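PDB 3BTV: Galactose/lactose metabolism regulatory protein GAL80 from Saccharomyces cerevisiae, which binds the activator GAL4 and blocks its transcriptional activation of the galactose and lactose metabolic genes when no inducing sugar is present. Local coordinates for residues B[154-165]-B[216-226]; B[177-188]-B[276-285]. The protein carries 1 engineered substitution. All blocks are in the same frame, centred on the assembly; numbering follows the deposited sequence.

Contact 1 of 2, residues B[154-165]-B[216-226]; sequences QGRKSPYILRAK and HTIDILQYMTS
Arg-156 and Lys-165 hold the ring of Tyr-223 between them where helix 159-165 and its leading 3-10 turn pack against helix 216-225, two helices of the C-terminal domain. The short helix axes run 34° apart and approach to 8.9 Å. Charge pairing comes first. Arg-156 takes Asp-219 side-on, NE to OD2 at 2.9 Å and NH2 to OD1 at 3.0 Å, with guanidinium and carboxylate nearly coplanar and both oxygens met on their syn sides. The carboxylate is carried there by CG lying anti to the backbone N of Asp-219 (chi1 176°). A leucine in place of Arg-156 would probably leave buried Asp-219 without its charge partner and cover the Tyr-223 face less fully.

That face is touched by the extended arginine chain, CG standing 4.2 Å from the centroid of the Tyr-223 ring in a CH-pi contact. Over the opposite face Lys-165 lays its CD, and the bend at chi4 brings NZ above the ring as a cation-pi partner. Gln-395 also bonds the NH1 of Arg-156, while Lys-165 NZ and Tyr-223 OH find further acceptors in the backbone oxygens of Phe-397 and Asp-398.

Apolar packing fills the side facing the nine-stranded sheet. Ile-161 sends its two branches apart, CD1 to Ile-220 CD1 and CG2 to Met-224 CG, both at 3.5 Å, and Ala-164 CB rests on Met-224 SD.

Two waters add bridges: one joins Gly-155 N to His-216 ND1, the other joins Arg-156 O, Lys-157 NZ and Tyr-223 OH. From its place over the Tyr-223 ring, Lys-165 NZ also donates to Tyr-223 O at 2.9 Å, nearly in line with the C=O bond.

Contact 2 of 2, residues B[177-188]-B[276-285]; sequences NSIEIAGNGGWY and VPVSCSFKGG
Strands 177-184 and 276-283 run parallel, 9° apart in direction, and a regular ladder joins them from Ile-179 N to Pro-277 O through Gly-185 N to Lys-283 O. They are neighbours in the large mixed sheet of the C-terminal domain, and theirs is the parallel pairing in its middle. The bond from Ser-281 N to Ile-181 O, 3.0 Å and 163° at the hydrogen, is representative. Antiparallel strand 295-301 takes the other edge of 177-184, where Asn-177 and Ser-178 both face His-300 in a classic beta bulge.

On the face turned to helix 209-225 the side chains are mainly apolar. Ile-179 and Val-278 lie side by side, CD1 to CG2 at 4.1 Å, and Val-276 CG1 reaches Ile-179 CG1 from across. With CG2 anti to its backbone N, Ile-181 directs that methyl to Phe-282 CE2 at 3.9 Å. The Phe-282 ring leans back over Gly-183, one face above the glycine nitrogen; a beta carbon there would probably collide with Phe-282 CE1.

The reverse face, with Glu-180, Ala-182, Ser-279, Ser-281 and Lys-283, is more polar and meets the second subunit. Glu-180 OE1 accepts from His-300 and its OE2 has a weak bond with Ser-281 of the second subunit, whose Tyr-190 also pairs with Asn-177 ND2. Asn-184 and Lys-283 point the same way, OD1 3.6 Å from Lys-283 CB.

Past the strands the two segments stay together through glycines. The peptide between Gly-284 and Gly-285 is cis, and Tyr-188 CB packs 3.2 Å from Gly-284 O, the oxygen that also accepts a weak bond from Tyr-188 N.

Overall arrangement
Contacts 1 and 2 form successive layers of the C-terminal domain: a helix pair, then the sheet beneath it. They are directly joined, since Leu-221 on the far side of helix 216-225 packs on Ile-179, Ile-181 and Val-278, and Thr-217 on Phe-282. The chain also connects them, helix 159-169 leading into strand 176-184. Both are buried, but contact 1 lies nearer the centre of the chain and touches no other subunit, whereas the polar face of contact 2 borders the second subunit. Their chemistry differs accordingly: side chains carry contact 1, through a salt bridge and a sandwiched aromatic ring, while backbone hydrogen bonds dominate contact 2.

Contact 1 of 2, residues B[154-165]-B[216-226]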
loop_
_atom_site.group_PDB
_atom_site.type_symbol
_atom_site.label_atom_id
_atom_site.label_comp_id
_atom_site.label_asym_id
_atom_site.label_seq_id
_atom_site.Cartn_x
_atom_site.Cartn_y
_atom_site.Cartn_z
ATOM N N GLN B 154 17.620 -4.796 16.934
ATOM C CA GLN B 154 18.948 -4.526 16.389
ATOM C C GLN B 154 18.909 -3.856 15.025
ATOM O O GLN B 154 19.954 -3.471 14.489
ATOM C CB GLN B 154 19.776 -5.810 16.322
ATOM C CG GLN B 154 19.459 -6.677 15.124
ATOM C CD GLN B 154 18.134 -7.386 15.255
ATOM O OE1 GLN B 154 17.747 -7.799 16.347
ATOM N NE2 GLN B 154 17.428 -7.533 14.140
ATOM N N GLY B 155 17.706 -3.715 14.468
ATOM C CA GLY B 155 17.523 -3.011 13.211
ATOM C C GLY B 155 17.889 -1.543 13.373
ATOM O O GLY B 155 18.351 -0.880 12.436
ATOM N N ARG B 156 17.671 -1.027 14.574
ATOM C CA ARG B 156 18.019 0.353 14.873
ATOM C C ARG B 156 19.533 0.580 14.781
ATOM O O ARG B 156 19.990 1.722 14.791
ATOM C CB ARG B 156 17.525 0.736 16.273
ATOM C CG ARG B 156 16.013 0.716 16.439
ATOM C CD ARG B 156 15.597 1.164 17.848
ATOM N NE ARG B 156 14.191 1.564 17.863
ATOM C CZ ARG B 156 13.692 2.528 18.628
ATOM N NH1 ARG B 156 14.485 3.206 19.442
ATOM N NH2 ARG B 156 12.402 2.833 18.559
ATOM N N LYS B 157 20.302 -0.510 14.707
ATOM C CA LYS B 157 21.769 -0.447 14.670
ATOM C C LYS B 157 22.334 -0.782 13.295
ATOM O O LYS B 157 23.545 -0.838 13.114
ATOM C CB LYS B 157 22.387 -1.415 15.691
ATOM C CG LYS B 157 22.254 -0.979 17.135
ATOM C CD LYS B 157 22.816 0.421 17.377
ATOM C CE LYS B 157 22.345 0.945 18.730
ATOM N NZ LYS B 157 22.580 2.402 18.941
ATOM N N SER B 158 21.462 -1.038 12.332
ATOM C CA SER B 158 21.918 -1.273 10.965
ATOM C C SER B 158 22.584 -0.017 10.404
ATOM O O SER B 158 22.138 1.099 10.664
ATOM C CB SER B 158 20.751 -1.666 10.065
ATOM O OG SER B 158 21.071 -1.444 8.695
ATOM N N PRO B 159 23.652 -0.196 9.619
ATOM C CA PRO B 159 24.330 0.975 9.056
ATOM C C PRO B 159 23.415 1.658 8.043
ATOM O O PRO B 159 23.458 2.875 7.887
ATOM C CB PRO B 159 25.558 0.373 8.351
ATOM C CG PRO B 159 25.696 -1.021 8.911
ATOM C CD PRO B 159 24.303 -1.458 9.234
ATOM N N TYR B 160 22.599 0.875 7.353
ATOM C CA TYR B 160 21.630 1.438 6.406
ATOM C C TYR B 160 20.561 2.292 7.079
ATOM O O TYR B 160 20.233 3.389 6.613
ATOM C CB TYR B 160 20.976 0.323 5.608
ATOM C CG TYR B 160 21.986 -0.491 4.826
ATOM C CD1 TYR B 160 22.382 -1.758 5.254
ATOM C CD2 TYR B 160 22.549 0.013 3.664
ATOM C CE1 TYR B 160 23.321 -2.505 4.525
ATOM C CE2 TYR B 160 23.487 -0.719 2.933
ATOM C CZ TYR B 160 23.876 -1.969 3.369
ATOM O OH TYR B 160 24.798 -2.685 2.628
ATOM N N ILE B 161 20.014 1.777 8.172
ATOM C CA ILE B 161 19.010 2.509 8.928
ATOM C C ILE B 161 19.580 3.814 9.470
ATOM O O ILE B 161 18.967 4.866 9.328
ATOM C CB ILE B 161 18.481 1.661 10.116
ATOM C CG1 ILE B 161 17.935 0.329 9.612
ATOM C CG2 ILE B 161 17.408 2.407 10.881
ATOM C CD1 ILE B 161 16.994 0.462 8.464
ATOM N N LEU B 162 20.760 3.751 10.083
ATOM C CA LEU B 162 21.350 4.953 10.667
ATOM C C LEU B 162 21.670 6.002 9.596
ATOM O O LEU B 162 21.443 7.186 9.805
ATOM C CB LEU B 162 22.601 4.598 11.477
ATOM C CG LEU B 162 22.247 3.825 12.750
ATOM C CD1 LEU B 162 23.496 3.256 13.388
ATOM C CD2 LEU B 162 21.496 4.739 13.713
ATOM N N ARG B 163 22.186 5.566 8.447
ATOM C CA ARG B 163 22.441 6.493 7.336
ATOM C C ARG B 163 21.128 7.143 6.872
ATOM O O ARG B 163 21.054 8.357 6.693
ATOM C CB ARG B 163 23.124 5.784 6.159
ATOM C CG ARG B 163 24.637 5.594 6.321
ATOM C CD ARG B 163 25.443 6.732 5.677
ATOM N NE ARG B 163 26.881 6.444 5.630
ATOM C CZ ARG B 163 27.770 7.124 4.905
ATOM N NH1 ARG B 163 27.381 8.141 4.147
ATOM N NH2 ARG B 163 29.053 6.783 4.932
ATOM N N ALA B 164 20.082 6.344 6.698
ATOM C CA ALA B 164 18.785 6.912 6.299
ATOM C C ALA B 164 18.273 7.932 7.331
ATOM O O ALA B 164 17.813 9.043 6.976
ATOM C CB ALA B 164 17.772 5.816 6.074
ATOM N N LYS B 165 18.357 7.556 8.607
ATOM C CA LYS B 165 17.917 8.428 9.696
ATOM C C LYS B 165 18.683 9.754 9.654
ATOM O O LYS B 165 18.103 10.825 9.839
ATOM C CB LYS B 165 18.151 7.762 11.050
ATOM C CG LYS B 165 17.605 8.560 12.266
ATOM C CD LYS B 165 17.726 7.715 13.545
ATOM C CE LYS B 165 17.441 8.505 14.820
ATOM N NZ LYS B 165 16.097 9.116 14.850
ATOM N N HIS B 216 9.585 -5.545 13.636
ATOM C CA HIS B 216 10.935 -5.036 13.403
ATOM C C HIS B 216 10.890 -3.885 12.388
ATOM O O HIS B 216 11.477 -2.832 12.598
ATOM C CB HIS B 216 11.862 -6.141 12.886
ATOM C CG HIS B 216 12.433 -7.020 13.957
ATOM N ND1 HIS B 216 13.443 -6.609 14.802
ATOM C CD2 HIS B 216 12.165 -8.309 14.288
ATOM C CE1 HIS B 216 13.764 -7.600 15.620
ATOM N NE2 HIS B 216 13.005 -8.643 15.328
ATOM N N THR B 217 10.142 -4.086 11.311
ATOM C CA THR B 217 10.100 -3.118 10.217
ATOM C C THR B 217 9.429 -1.795 10.575
ATOM O O THR B 217 9.943 -0.722 10.270
ATOM C CB THR B 217 9.409 -3.717 8.984
ATOM O OG1 THR B 217 10.074 -4.932 8.622
ATOM C CG2 THR B 217 9.493 -2.745 7.811
ATOM N N ILE B 218 8.278 -1.860 11.219
ATOM C CA ILE B 218 7.548 -0.650 11.524
ATOM C C ILE B 218 8.301 0.118 12.607
ATOM O O ILE B 218 8.247 1.349 12.684
ATOM C CB ILE B 218 6.102 -0.961 11.956
ATOM C CG1 ILE B 218 5.197 0.232 11.643
ATOM C CG2 ILE B 218 6.069 -1.345 13.433
ATOM C CD1 ILE B 218 4.919 0.454 10.166
ATOM N N ASP B 219 9.040 -0.608 13.429
ATOM C CA ASP B 219 9.833 0.074 14.437
ATOM C C ASP B 219 10.974 0.866 13.813
ATOM O O ASP B 219 11.231 1.988 14.234
ATOM C CB ASP B 219 10.416 -0.876 15.485
ATOM C CG ASP B 219 11.319 -0.143 16.465
ATOM O OD1 ASP B 219 10.801 0.674 17.257
ATOM O OD2 ASP B 219 12.549 -0.344 16.415
ATOM N N ILE B 220 11.685 0.290 12.842
ATOM C CA ILE B 220 12.754 1.076 12.193
ATOM C C ILE B 220 12.157 2.234 11.414
ATOM O O ILE B 220 12.775 3.296 11.296
ATOM C CB ILE B 220 13.707 0.246 11.269
ATOM C CG1 ILE B 220 12.950 -0.319 10.076
ATOM C CG2 ILE B 220 14.417 -0.871 12.045
ATOM C CD1 ILE B 220 13.857 -1.067 9.107
ATOM N N LEU B 221 10.952 2.051 10.884
ATOM C CA LEU B 221 10.332 3.154 10.155
ATOM C C LEU B 221 10.158 4.343 11.085
ATOM O O LEU B 221 10.518 5.468 10.746
ATOM C CB LEU B 221 8.970 2.772 9.563
ATOM C CG LEU B 221 8.392 3.945 8.768
ATOM C CD1 LEU B 221 9.247 4.211 7.490
ATOM C CD2 LEU B 221 6.942 3.711 8.413
ATOM N N GLN B 222 9.606 4.085 12.268
ATOM C CA GLN B 222 9.364 5.144 13.237
ATOM C C GLN B 222 10.664 5.725 13.735
ATOM O O GLN B 222 10.776 6.929 13.954
ATOM C CB GLN B 222 8.565 4.606 14.418
ATOM C CG GLN B 222 7.145 4.252 14.045
ATOM C CD GLN B 222 6.457 3.476 15.149
ATOM O OE1 GLN B 222 5.690 4.029 15.924
ATOM N NE2 GLN B 222 6.752 2.193 15.241
ATOM N N TYR B 223 11.654 4.861 13.893
ATOM C CA TYR B 223 12.973 5.301 14.325
ATOM C C TYR B 223 13.651 6.217 13.289
ATOM O O TYR B 223 14.230 7.245 13.644
ATOM C CB TYR B 223 13.851 4.090 14.657
ATOM C CG TYR B 223 15.194 4.457 15.264
ATOM C CD1 TYR B 223 15.270 5.091 16.502
ATOM C CD2 TYR B 223 16.377 4.175 14.599
ATOM C CE1 TYR B 223 16.486 5.424 17.059
ATOM C CE2 TYR B 223 17.607 4.498 15.154
ATOM C CZ TYR B 223 17.649 5.134 16.375
ATOM O OH TYR B 223 18.861 5.471 16.923
ATOM N N MET B 224 13.568 5.853 12.011
ATOM C CA MET B 224 14.197 6.633 10.930
ATOM C C MET B 224 13.520 7.978 10.691
ATOM O O MET B 224 14.174 8.949 10.339
ATOM C CB MET B 224 14.145 5.855 9.610
ATOM C CG MET B 224 15.145 4.744 9.489
ATOM S SD MET B 224 15.066 4.017 7.838
ATOM C CE MET B 224 13.411 3.294 7.812
ATOM N N THR B 225 12.199 8.021 10.844
ATOM C CA THR B 225 11.469 9.238 10.588
ATOM C C THR B 225 11.317 10.035 11.871
ATOM O O THR B 225 10.793 11.139 11.867
ATOM C CB THR B 225 10.062 8.955 10.002
ATOM O OG1 THR B 225 9.272 8.235 10.963
ATOM C CG2 THR B 225 10.168 8.145 8.706
ATOM N N SER B 226 11.779 9.471 12.978
ATOM C CA SER B 226 11.591 10.103 14.285
ATOM C C SER B 226 10.131 10.495 14.527
ATOM O O SER B 226 9.851 11.616 14.936
ATOM C CB SER B 226 12.468 11.354 14.425
ATOM O OG SER B 226 13.845 11.040 14.298
HETATM O O HOH W 1 14.985 -4.253 14.637
HETATM O O HOH W 2 20.562 3.576 17.176
#

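Contact 2 of 2, residues B[177-188]-B[276-285]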
loop_
_atom_site.group_PDB
_atom_site.type_symbol
_atom_site.label_atom_id
_atom_site.label_comp_id
_atom_site.label_asym_id
_atom_site.label_seq_id
_atom_site.Cartn_x
_atom_site.Cartn_y
_atom_site.Cartn_z
ATOM N N ASN B 177 6.616 13.460 2.380
ATOM C CA ASN B 177 5.295 13.560 1.821
ATOM C C ASN B 177 4.494 12.263 2.017
ATOM O O ASN B 177 3.316 12.308 2.364
ATOM C CB ASN B 177 5.360 13.905 0.337
ATOM C CG ASN B 177 3.993 13.846 -0.321
ATOM O OD1 ASN B 177 3.634 12.840 -0.923
ATOM N ND2 ASN B 177 3.208 14.913 -0.175
ATOM N N SER B 178 5.127 11.115 1.793
ATOM C CA SER B 178 4.431 9.820 1.912
ATOM C C SER B 178 5.404 8.656 1.955
ATOM O O SER B 178 6.582 8.809 1.605
ATOM C CB SER B 178 3.433 9.628 0.754
ATOM O OG SER B 178 4.090 9.534 -0.487
ATOM N N ILE B 179 4.913 7.495 2.381
ATOM C CA ILE B 179 5.767 6.303 2.567
ATOM C C ILE B 179 5.062 5.018 2.141
ATOM O O ILE B 179 3.901 4.812 2.475
ATOM C CB ILE B 179 6.142 6.147 4.067
ATOM C CG1 ILE B 179 6.863 7.406 4.587
ATOM C CG2 ILE B 179 6.934 4.862 4.316
ATOM C CD1 ILE B 179 7.230 7.340 6.059
ATOM N N GLU B 180 5.750 4.139 1.423
ATOM C CA GLU B 180 5.202 2.794 1.174
ATOM C C GLU B 180 6.153 1.714 1.628
ATOM O O GLU B 180 7.375 1.796 1.446
ATOM C CB GLU B 180 4.852 2.571 -0.308
ATOM C CG GLU B 180 3.745 3.500 -0.839
ATOM C CD GLU B 180 4.285 4.857 -1.249
ATOM O OE1 GLU B 180 5.392 4.864 -1.827
ATOM O OE2 GLU B 180 3.621 5.899 -0.998
ATOM N N ILE B 181 5.581 0.669 2.186
ATOM C CA ILE B 181 6.365 -0.468 2.620
ATOM C C ILE B 181 5.781 -1.756 2.063
ATOM O O ILE B 181 4.585 -1.999 2.168
ATOM C CB ILE B 181 6.377 -0.551 4.137
ATOM C CG1 ILE B 181 6.987 0.723 4.716
ATOM C CG2 ILE B 181 7.136 -1.798 4.593
ATOM C CD1 ILE B 181 7.023 0.725 6.234
ATOM N N ALA B 182 6.631 -2.577 1.475
ATOM C CA ALA B 182 6.219 -3.890 1.001
ATOM C C ALA B 182 7.224 -4.895 1.527
ATOM O O ALA B 182 8.431 -4.677 1.426
ATOM C CB ALA B 182 6.206 -3.916 -0.499
ATOM N N GLY B 183 6.733 -5.987 2.103
ATOM C CA GLY B 183 7.608 -7.009 2.646
ATOM C C GLY B 183 7.021 -8.405 2.555
ATOM O O GLY B 183 5.845 -8.574 2.186
ATOM N N ASN B 184 7.855 -9.402 2.866
ATOM C CA ASN B 184 7.417 -10.792 3.076
ATOM C C ASN B 184 7.836 -11.307 4.455
ATOM O O ASN B 184 8.777 -10.793 5.050
ATOM C CB ASN B 184 7.984 -11.731 2.011
ATOM C CG ASN B 184 7.318 -11.559 0.663
ATOM O OD1 ASN B 184 6.579 -12.435 0.214
ATOM N ND2 ASN B 184 7.580 -10.433 0.004
ATOM N N GLY B 185 7.142 -12.326 4.958
ATOM C CA GLY B 185 7.473 -12.901 6.250
ATOM C C GLY B 185 8.126 -14.262 6.107
ATOM O O GLY B 185 8.440 -14.924 7.100
ATOM N N GLY B 186 8.301 -14.688 4.859
ATOM C CA GLY B 186 9.073 -15.877 4.547
ATOM C C GLY B 186 8.380 -17.223 4.665
ATOM O O GLY B 186 8.309 -17.987 3.698
ATOM N N TRP B 187 7.879 -17.526 5.855
ATOM C CA TRP B 187 7.498 -18.903 6.167
ATOM C C TRP B 187 5.995 -19.126 6.289
ATOM O O TRP B 187 5.538 -20.231 6.586
ATOM C CB TRP B 187 8.216 -19.348 7.440
ATOM C CG TRP B 187 9.639 -18.911 7.446
ATOM C CD1 TRP B 187 10.642 -19.383 6.648
ATOM C CD2 TRP B 187 10.226 -17.896 8.272
ATOM N NE1 TRP B 187 11.818 -18.729 6.930
ATOM C CE2 TRP B 187 11.592 -17.813 7.923
ATOM C CE3 TRP B 187 9.731 -17.055 9.275
ATOM C CZ2 TRP B 187 12.469 -16.921 8.543
ATOM C CZ3 TRP B 187 10.605 -16.170 9.890
ATOM C CH2 TRP B 187 11.959 -16.111 9.520
ATOM N N TYR B 188 5.229 -18.079 6.026
ATOM C CA TYR B 188 3.802 -18.113 6.267
ATOM C C TYR B 188 3.011 -18.095 4.962
ATOM O O TYR B 188 1.934 -17.505 4.878
ATOM C CB TYR B 188 3.435 -16.939 7.162
ATOM C CG TYR B 188 4.126 -16.985 8.507
ATOM C CD1 TYR B 188 4.925 -15.930 8.956
ATOM C CD2 TYR B 188 3.985 -18.097 9.327
ATOM C CE1 TYR B 188 5.546 -15.984 10.198
ATOM C CE2 TYR B 188 4.603 -18.165 10.553
ATOM C CZ TYR B 188 5.364 -17.119 10.996
ATOM O OH TYR B 188 5.945 -17.244 12.238
ATOM N N VAL B 276 1.860 12.185 7.939
ATOM C CA VAL B 276 2.353 11.501 6.729
ATOM C C VAL B 276 1.611 10.194 6.462
ATOM O O VAL B 276 1.553 9.326 7.329
ATOM C CB VAL B 276 3.861 11.171 6.833
ATOM C CG1 VAL B 276 4.367 10.446 5.562
ATOM C CG2 VAL B 276 4.674 12.437 7.099
ATOM N N PRO B 277 1.052 10.048 5.255
ATOM C CA PRO B 277 0.430 8.787 4.844
ATOM C C PRO B 277 1.467 7.665 4.726
ATOM O O PRO B 277 2.500 7.825 4.065
ATOM C CB PRO B 277 -0.134 9.100 3.455
ATOM C CG PRO B 277 -0.050 10.591 3.298
ATOM C CD PRO B 277 1.012 11.078 4.200
ATOM N N VAL B 278 1.184 6.534 5.358
ATOM C CA VAL B 278 2.033 5.359 5.282
ATOM C C VAL B 278 1.169 4.193 4.834
ATOM O O VAL B 278 0.123 3.925 5.435
ATOM C CB VAL B 278 2.620 5.011 6.662
ATOM C CG1 VAL B 278 3.448 3.722 6.597
ATOM C CG2 VAL B 278 3.445 6.180 7.197
ATOM N N SER B 279 1.589 3.511 3.778
ATOM C CA SER B 279 0.849 2.361 3.264
ATOM C C SER B 279 1.733 1.121 3.286
ATOM O O SER B 279 2.864 1.138 2.779
ATOM C CB SER B 279 0.384 2.638 1.826
ATOM O OG SER B 279 -0.190 1.478 1.237
ATOM N N CYS B 280 1.195 0.026 3.801
ATOM C CA CYS B 280 2.014 -1.145 4.020
ATOM C C CYS B 280 1.327 -2.469 3.731
ATOM O O CYS B 280 0.195 -2.709 4.160
ATOM C CB CYS B 280 2.526 -1.138 5.452
ATOM S SG CYS B 280 3.377 -2.633 5.850
ATOM N N SER B 281 2.034 -3.336 3.016
ATOM C CA SER B 281 1.510 -4.663 2.694
ATOM C C SER B 281 2.579 -5.711 2.971
ATOM O O SER B 281 3.668 -5.669 2.382
ATOM C CB SER B 281 1.086 -4.716 1.228
ATOM O OG SER B 281 0.497 -5.956 0.900
ATOM N N PHE B 282 2.276 -6.645 3.869
ATOM C CA PHE B 282 3.148 -7.781 4.154
ATOM C C PHE B 282 2.530 -9.116 3.773
ATOM O O PHE B 282 1.482 -9.491 4.295
ATOM C CB PHE B 282 3.498 -7.811 5.638
ATOM C CG PHE B 282 4.633 -6.906 6.006
ATOM C CD1 PHE B 282 5.919 -7.394 6.102
ATOM C CD2 PHE B 282 4.405 -5.569 6.254
ATOM C CE1 PHE B 282 6.956 -6.559 6.440
ATOM C CE2 PHE B 282 5.439 -4.732 6.600
ATOM C CZ PHE B 282 6.707 -5.226 6.696
ATOM N N LYS B 283 3.198 -9.830 2.877
ATOM C CA LYS B 283 2.811 -11.178 2.486
ATOM C C LYS B 283 3.465 -12.198 3.398
ATOM O O LYS B 283 4.604 -12.021 3.831
ATOM C CB LYS B 283 3.257 -11.466 1.050
ATOM C CG LYS B 283 2.836 -10.384 0.076
ATOM C CD LYS B 283 3.605 -10.451 -1.230
ATOM C CE LYS B 283 2.932 -11.375 -2.233
ATOM N NZ LYS B 283 2.839 -12.775 -1.739
ATOM N N GLY B 284 2.747 -13.285 3.637
ATOM C CA GLY B 284 3.210 -14.393 4.454
ATOM C C GLY B 284 4.576 -15.056 4.317
ATOM O O GLY B 284 5.298 -15.067 5.303
ATOM N N GLY B 285 5.039 -15.671 3.234
ATOM C CA GLY B 285 4.664 -15.851 1.863
ATOM C C GLY B 285 6.060 -15.651 1.256
ATOM O O GLY B 285 7.050 -15.615 1.993
#